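Local coordinates for protein amidase, hydantoinase/carbamoylase family (PDB 5I4M) that probably hydrolyses N-carbamoyl-L-amino acids, as a dimeric amidase of the peptidase M20 family that holds two zinc ions per subunit, at residues Ser103-Gln108 with Val143-Asn148. Numbering follows the deposited sequence. Where two conformers were deposited one is given.
With ZN (zinc ion), chain C.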
loop_
_atom_site.group_PDB
_atom_site.type_symbol
_atom_site.label_atom_id
_atom_site.label_comp_id
_atom_site.label_asym_id
_atom_site.label_seq_id
_atom_site.Cartn_x
_atom_site.Cartn_y
_atom_site.Cartn_z
ATOM N N SER A 103 25.358 2.293 -18.641
ATOM C CA SER A 103 24.466 2.694 -17.567
ATOM C C SER A 103 23.288 1.731 -17.575
ATOM O O SER A 103 23.455 0.554 -17.913
ATOM C CB SER A 103 24.042 4.157 -17.766
ATOM O OG SER A 103 23.561 4.771 -16.565
ATOM N N HIS A 104 22.098 2.204 -17.234
ATOM C CA HIS A 104 20.937 1.334 -17.165
ATOM C C HIS A 104 19.818 1.851 -18.055
ATOM O O HIS A 104 19.640 3.059 -18.224
ATOM C CB HIS A 104 20.424 1.208 -15.726
ATOM C CG HIS A 104 20.104 2.518 -15.073
ATOM N ND1 HIS A 104 18.815 2.990 -14.944
ATOM C CD2 HIS A 104 20.904 3.446 -14.498
ATOM C CE1 HIS A 104 18.837 4.158 -14.326
ATOM N NE2 HIS A 104 20.091 4.453 -14.039
ATOM N N ALA A 105 19.047 0.925 -18.600
ATOM C CA ALA A 105 17.879 1.293 -19.382
ATOM C C ALA A 105 16.577 1.192 -18.597
ATOM O O ALA A 105 15.553 1.699 -19.065
ATOM C CB ALA A 105 17.793 0.414 -20.635
ATOM N N ASP A 106 16.589 0.552 -17.426
ATOM C CA ASP A 106 15.382 0.444 -16.622
ATOM C C ASP A 106 15.136 1.751 -15.876
ATOM O O ASP A 106 16.045 2.564 -15.683
ATOM C CB ASP A 106 15.483 -0.737 -15.645
ATOM C CG ASP A 106 16.573 -0.550 -14.600
ATOM O OD1 ASP A 106 17.765 -0.578 -14.977
ATOM O OD2 ASP A 106 16.241 -0.418 -13.395
ATOM N N SER A 107 13.885 1.957 -15.461
ATOM C CA SER A 107 13.503 3.196 -14.802
ATOM C C SER A 107 12.681 2.920 -13.554
ATOM O O SER A 107 12.266 1.793 -13.276
ATOM C CB SER A 107 12.688 4.110 -15.732
ATOM O OG SER A 107 11.328 3.707 -15.748
ATOM N N GLN A 108 12.450 3.995 -12.813
ATOM C CA GLN A 108 11.471 4.011 -11.750
ATOM C C GLN A 108 10.065 4.043 -12.339
ATOM O O GLN A 108 9.887 4.370 -13.516
ATOM C CB GLN A 108 11.696 5.238 -10.873
ATOM C CG GLN A 108 13.015 5.213 -10.172
ATOM C CD GLN A 108 12.944 4.321 -8.957
ATOM O OE1 GLN A 108 11.859 4.080 -8.426
ATOM N NE2 GLN A 108 14.093 3.813 -8.515
ATOM N N VAL A 143 29.993 -0.496 -24.806
ATOM C CA VAL A 143 28.852 0.129 -24.139
ATOM C C VAL A 143 28.059 -0.973 -23.455
ATOM O O VAL A 143 27.789 -2.011 -24.068
ATOM C CB VAL A 143 27.959 0.896 -25.131
ATOM C CG1 VAL A 143 26.876 1.675 -24.384
ATOM C CG2 VAL A 143 28.800 1.808 -25.990
ATOM N N VAL A 144 27.682 -0.753 -22.194
ATOM C CA VAL A 144 27.031 -1.778 -21.388
ATOM C C VAL A 144 25.657 -1.284 -20.960
ATOM O O VAL A 144 25.489 -0.107 -20.615
ATOM C CB VAL A 144 27.887 -2.157 -20.157
ATOM C CG1 VAL A 144 27.252 -3.315 -19.397
ATOM C CG2 VAL A 144 29.310 -2.551 -20.590
ATOM N N ILE A 145 24.669 -2.184 -21.003
ATOM C CA ILE A 145 23.426 -2.021 -20.255
ATOM C C ILE A 145 23.507 -2.917 -19.027
ATOM O O ILE A 145 23.604 -4.144 -19.155
ATOM C CB ILE A 145 22.190 -2.377 -21.094
ATOM C CG1 ILE A 145 22.084 -1.464 -22.316
ATOM C CG2 ILE A 145 20.930 -2.263 -20.216
ATOM C CD1 ILE A 145 21.128 -1.956 -23.374
ATOM N N TRP A 146 23.445 -2.319 -17.840
ATOM C CA TRP A 146 23.451 -3.090 -16.601
ATOM C C TRP A 146 22.026 -3.366 -16.143
ATOM O O TRP A 146 21.179 -2.474 -16.155
ATOM C CB TRP A 146 24.207 -2.357 -15.490
ATOM C CG TRP A 146 25.639 -2.051 -15.826
ATOM C CD1 TRP A 146 26.149 -0.841 -16.206
ATOM C CD2 TRP A 146 26.748 -2.964 -15.799
ATOM N NE1 TRP A 146 27.507 -0.945 -16.427
ATOM C CE2 TRP A 146 27.899 -2.235 -16.179
ATOM C CE3 TRP A 146 26.882 -4.326 -15.493
ATOM C CZ2 TRP A 146 29.163 -2.822 -16.268
ATOM C CZ3 TRP A 146 28.144 -4.907 -15.570
ATOM C CH2 TRP A 146 29.267 -4.156 -15.959
ATOM N N THR A 147 21.787 -4.595 -15.690
ATOM C CA THR A 147 20.443 -5.052 -15.347
ATOM C C THR A 147 19.944 -4.492 -14.017
ATOM O O THR A 147 20.676 -4.467 -13.022
ATOM C CB THR A 147 20.431 -6.577 -15.282
ATOM O OG1 THR A 147 20.669 -7.118 -16.586
ATOM C CG2 THR A 147 19.102 -7.109 -14.725
ATOM N N ASN A 148 18.668 -4.079 -13.999
ATOM C CA ASN A 148 17.934 -3.748 -12.771
ATOM C C ASN A 148 18.706 -2.782 -11.879
ATOM O O ASN A 148 18.826 -2.980 -10.665
ATOM C CB ASN A 148 17.570 -5.007 -11.972
ATOM C CG ASN A 148 16.670 -4.685 -10.781
ATOM O OD1 ASN A 148 15.697 -3.950 -10.925
ATOM N ND2 ASN A 148 17.028 -5.178 -9.596
HETATM ZN ZN ZN C . 20.655 6.126 -12.771
HETATM O O HOH W 1 18.888 -1.710 -17.124
HETATM O O HOH W 2 22.529 5.091 -12.335
#
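Ser-103 sits astride the backbone of residues 144 to 146 in the way of a parallel pair. Ser-103 N donates to Val-144 O at 3.1 Å. On its other side Ser-103 O receives Trp-146 N at 2.9 Å, in a bond almost straight at hydrogen. The same carbonyl oxygen takes a CA-H...O contact from Ile-145, so two donors of different strength grip it, while the oxygen lies obliquely off the Trp-146 indole, nearest CD1.

Beyond this bridge the chains are joined by a bridging water instead of a direct bond. The water accepts from Ala-105 N and donates to Asp-106 OD1 and, at 2.6 Å, to Trp-146 O, filling the place where the ladder would otherwise continue. Asp-106 CG lies between its backbone N and carbonyl carbon (chi1 65°), a turn that brings the carboxylate alongside the Asn-148 backbone, Asp-106 OD2 being 3.7 Å from Asn-148 C. The same OD2 accepts from Glu-150 N, tying the carboxylate to the chain just past Asn-148.

Apolar packing is slight: Ala-105 CB meets the CG2 branch of Ile-145 at 4.1 Å, and helix 117-132 packs against Ile-145 through Val-120.

The His-104 ring uses both its nitrogens. His-104 ND1 donates to Asp-106 O at 2.9 Å, with the oxygen almost in the ring plane, which fixes the ring's rotation. His-104 NE2 binds the zinc ion at 2.2 Å. Asp-115 and His-211 bind this ion too; Asp-115 also binds the second zinc, with Glu-150 and His-403. Parallel strands 99-103 and 141-145 thus deliver, from their C-terminal ends, loops that carry His-104, Asp-115 and Glu-150, part of the two-zinc centre characteristic of the M20 catalytic domain; His-211 and His-403 come from other parts of the chain.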